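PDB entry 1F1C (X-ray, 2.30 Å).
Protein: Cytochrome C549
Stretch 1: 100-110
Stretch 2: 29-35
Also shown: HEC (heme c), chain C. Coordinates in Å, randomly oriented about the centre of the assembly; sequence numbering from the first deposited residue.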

# COMPACT_ATOMS: atom_id res chain seq x y z
N PRO A 100 -8.95 -6.84 -6.08
CA PRO A 100 -10.11 -7.41 -6.77
C PRO A 100 -11.47 -7.05 -6.16
O PRO A 100 -12.43 -6.78 -6.88
CB PRO A 100 -9.84 -8.91 -6.70
CG PRO A 100 -8.35 -8.99 -6.71
CD PRO A 100 -7.96 -7.88 -5.76
N LYS A 101 -11.54 -7.03 -4.83
CA LYS A 101 -12.79 -6.72 -4.15
C LYS A 101 -13.29 -5.29 -4.34
O LYS A 101 -14.36 -4.94 -3.86
CB LYS A 101 -12.65 -7.03 -2.66
CG LYS A 101 -12.41 -8.51 -2.37
CD LYS A 101 -13.59 -9.35 -2.84
CE LYS A 101 -13.42 -10.81 -2.45
NZ LYS A 101 -14.62 -11.61 -2.85
N MET A 102 -12.52 -4.46 -5.03
CA MET A 102 -12.92 -3.07 -5.25
C MET A 102 -13.46 -2.85 -6.66
O MET A 102 -13.80 -1.72 -7.04
CB MET A 102 -11.73 -2.13 -5.01
CG MET A 102 -11.15 -2.18 -3.60
SD MET A 102 -12.35 -1.81 -2.30
CE MET A 102 -12.69 -0.05 -2.64
N ARG A 103 -13.57 -3.93 -7.44
CA ARG A 103 -14.05 -3.82 -8.81
C ARG A 103 -15.55 -3.59 -8.96
O ARG A 103 -15.98 -2.89 -9.87
CB ARG A 103 -13.64 -5.07 -9.60
CG ARG A 103 -12.14 -5.20 -9.81
CD ARG A 103 -11.80 -6.39 -10.69
NE ARG A 103 -12.21 -7.65 -10.09
N ASN A 104 -16.35 -4.17 -8.07
CA ASN A 104 -17.80 -4.01 -8.15
C ASN A 104 -18.37 -3.13 -7.05
O ASN A 104 -19.58 -3.15 -6.79
CB ASN A 104 -18.49 -5.38 -8.11
CG ASN A 104 -18.11 -6.26 -9.29
OD1 ASN A 104 -18.14 -5.81 -10.44
ND2 ASN A 104 -17.75 -7.51 -9.01
N ILE A 105 -17.52 -2.35 -6.40
CA ILE A 105 -17.99 -1.49 -5.33
C ILE A 105 -18.66 -0.25 -5.90
O ILE A 105 -18.11 0.43 -6.77
CB ILE A 105 -16.84 -1.06 -4.40
CG1 ILE A 105 -16.15 -2.29 -3.81
CG2 ILE A 105 -17.37 -0.19 -3.28
CD1 ILE A 105 -17.06 -3.20 -3.00
N SER A 106 -19.86 0.04 -5.40
CA SER A 106 -20.62 1.19 -5.84
C SER A 106 -20.72 2.21 -4.71
O SER A 106 -20.45 1.89 -3.55
CB SER A 106 -22.04 0.77 -6.24
OG SER A 106 -22.75 0.29 -5.11
N GLU A 107 -21.11 3.43 -5.06
CA GLU A 107 -21.28 4.51 -4.09
C GLU A 107 -22.16 4.04 -2.94
O GLU A 107 -21.90 4.35 -1.78
CB GLU A 107 -21.93 5.72 -4.76
CG GLU A 107 -21.00 6.47 -5.68
CD GLU A 107 -19.95 7.23 -4.92
OE1 GLU A 107 -19.03 7.78 -5.55
OE2 GLU A 107 -20.06 7.29 -3.67
N ASP A 108 -23.22 3.30 -3.27
CA ASP A 108 -24.13 2.79 -2.26
C ASP A 108 -23.36 1.98 -1.22
O ASP A 108 -23.61 2.12 -0.01
CB ASP A 108 -25.19 1.91 -2.91
CG ASP A 108 -26.21 2.72 -3.70
OD1 ASP A 108 -27.05 3.40 -3.07
OD2 ASP A 108 -26.17 2.69 -4.95
N ASP A 109 -22.43 1.15 -1.69
CA ASP A 109 -21.63 0.33 -0.79
C ASP A 109 -20.73 1.21 0.05
O ASP A 109 -20.56 0.97 1.25
CB ASP A 109 -20.77 -0.66 -1.57
CG ASP A 109 -21.58 -1.58 -2.44
OD1 ASP A 109 -22.51 -2.25 -1.93
OD2 ASP A 109 -21.28 -1.64 -3.65
N LEU A 110 -20.14 2.22 -0.57
CA LEU A 110 -19.25 3.12 0.13
C LEU A 110 -19.99 3.81 1.26
O LEU A 110 -19.45 4.00 2.35
CB LEU A 110 -18.67 4.16 -0.83
CG LEU A 110 -17.24 3.88 -1.29
CD1 LEU A 110 -16.97 2.38 -1.32
CD2 LEU A 110 -17.01 4.51 -2.65
FE HEC C . -7.49 1.11 5.14
CHA HEC C . -6.18 3.85 6.67
CHB HEC C . -10.70 2.46 5.54
CHC HEC C . -8.89 -1.48 3.43
CHD HEC C . -4.47 -0.42 5.19
NA HEC C . -8.25 2.80 5.87
C1A HEC C . -7.56 3.83 6.45
C2A HEC C . -8.49 4.83 6.92
C3A HEC C . -9.73 4.45 6.61
C4A HEC C . -9.59 3.17 6.00
CMA HEC C . -11.01 5.26 6.67
CAA HEC C . -8.14 6.10 7.60
CBA HEC C . -8.02 5.78 9.07
CGA HEC C . -7.88 7.02 9.90
O1A HEC C . -7.80 8.12 9.32
O2A HEC C . -7.84 6.90 11.14
NB HEC C . -9.35 0.61 4.59
C1B HEC C . -10.57 1.27 4.86
C2B HEC C . -11.67 0.63 4.22
C3B HEC C . -11.15 -0.39 3.52
C4B HEC C . -9.74 -0.45 3.80
CMB HEC C . -13.15 1.00 4.31
CAB HEC C . -11.87 -1.22 2.65
CBB HEC C . -12.49 -0.71 1.49
NC HEC C . -6.83 -0.58 4.50
C1C HEC C . -7.55 -1.56 3.82
C2C HEC C . -6.73 -2.68 3.51
C3C HEC C . -5.47 -2.39 3.94
C4C HEC C . -5.55 -1.08 4.60
CMC HEC C . -7.19 -4.00 2.89
CAC HEC C . -4.36 -3.27 3.87
CBC HEC C . -3.87 -3.78 2.63
ND HEC C . -5.69 1.63 5.74
C1D HEC C . -4.53 0.90 5.64
C2D HEC C . -3.42 1.62 6.15
C3D HEC C . -3.90 2.81 6.57
C4D HEC C . -5.32 2.81 6.34
CMD HEC C . -2.00 1.06 6.40
CAD HEC C . -3.09 3.99 7.10
CBD HEC C . -2.58 4.90 5.98
CGD HEC C . -1.84 6.13 6.50
O1D HEC C . -2.47 7.01 7.13
O2D HEC C . -0.62 6.22 6.29
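Stretch 2 (29-35) QVFNAAC

Residues 29-34 of cytochrome c549 form the last turns of a helix that begins earlier in the chain, and Cys35 is the first residue to leave helical phi/psi. Backbone bonds from Ala33 N to Gln29 O (2.9 Å), Ala34 N to Val30 O (2.8 Å) and Cys35 N to Phe31 O (2.7 Å) hold these turns together. Stretch 1 opens with a short 3-10 segment, 100-102, closed by Arg103 N to Pro100 O (3.1 Å), passes through a loop, and enters a new helix at Glu107. Ser106 caps that helix: its N and its OG each donate to Asp109 OD2 at 2.8 Å.

The two stretches run in opposite directions. The CA atoms of Lys101 and Ala34 lie 5.7 Å apart, whereas at the other end Asp109 CA is 6.9 Å from Val30 CA, so the beginning of one stretch faces the end of the other. No hydrogen bond crosses between them; contact is by packing and buries 260 Å² in total.

Val30, chi1 t, points toward stretch 1 and gives the largest covered area, 66 Å². Its CG1 meets Ile105 CD1 at 3.8 Å, while its CG2 lies 3.9 Å from Asp109 CB, so the two methyl groups reach separate neighbours. One turn on, Ala33 and Ala34 meet the 3-10 segment. Ala34 CB packs against Met102 SD (3.9 Å) and Lys101 CB (4.0 Å), and Lys101 CG lies 3.8 Å from Ala33 O; beyond this the lysine chain leads away. Phe31 and Asn32 make no contact with stretch 1.

The heme adjoins the Ala34 end of the contact. Cys35 SG is bonded to heme CAB (2.0 Å), Ala34 O lies 3.3 Å from CAB, and Met102 SD approaches heme CBB at 3.9 Å, so Met102 touches both the helix and the cofactor.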

# COMPACT_ATOMS: atom_id res chain seq x y z
N GLN A 29 -20.61 -6.45 5.26
CA GLN A 29 -20.18 -7.40 4.24
C GLN A 29 -19.05 -6.81 3.43
O GLN A 29 -17.98 -7.41 3.32
CB GLN A 29 -21.33 -7.75 3.30
CG GLN A 29 -22.33 -8.71 3.89
CD GLN A 29 -23.64 -8.70 3.13
OE1 GLN A 29 -23.65 -8.75 1.89
NE2 GLN A 29 -24.75 -8.64 3.86
N VAL A 30 -19.29 -5.65 2.83
CA VAL A 30 -18.25 -5.04 2.02
C VAL A 30 -17.01 -4.88 2.88
O VAL A 30 -15.89 -5.18 2.45
CB VAL A 30 -18.68 -3.65 1.48
CG1 VAL A 30 -17.53 -3.01 0.73
CG2 VAL A 30 -19.86 -3.81 0.54
N PHE A 31 -17.20 -4.44 4.11
CA PHE A 31 -16.07 -4.24 5.00
C PHE A 31 -15.33 -5.55 5.25
O PHE A 31 -14.11 -5.61 5.05
CB PHE A 31 -16.53 -3.63 6.33
CG PHE A 31 -15.40 -3.28 7.25
CD1 PHE A 31 -14.84 -4.24 8.09
CD2 PHE A 31 -14.87 -1.99 7.26
CE1 PHE A 31 -13.76 -3.92 8.93
CE2 PHE A 31 -13.80 -1.66 8.09
CZ PHE A 31 -13.24 -2.63 8.93
N ASN A 32 -16.05 -6.58 5.66
CA ASN A 32 -15.41 -7.86 5.94
C ASN A 32 -14.73 -8.45 4.72
O ASN A 32 -13.81 -9.26 4.85
CB ASN A 32 -16.42 -8.87 6.49
CG ASN A 32 -16.84 -8.54 7.91
OD1 ASN A 32 -16.11 -7.88 8.65
ND2 ASN A 32 -18.02 -9.02 8.30
N ALA A 33 -15.17 -8.04 3.55
CA ALA A 33 -14.59 -8.55 2.32
C ALA A 33 -13.39 -7.74 1.83
O ALA A 33 -12.39 -8.31 1.39
CB ALA A 33 -15.64 -8.61 1.24
N ALA A 34 -13.47 -6.42 1.94
CA ALA A 34 -12.40 -5.56 1.44
C ALA A 34 -11.56 -4.80 2.46
O ALA A 34 -10.57 -4.17 2.09
CB ALA A 34 -12.97 -4.55 0.44
N CYS A 35 -11.91 -4.88 3.73
CA CYS A 35 -11.17 -4.12 4.71
C CYS A 35 -10.64 -4.88 5.91
O CYS A 35 -9.63 -4.49 6.51
CB CYS A 35 -12.05 -2.97 5.18
SG CYS A 35 -13.06 -2.33 3.82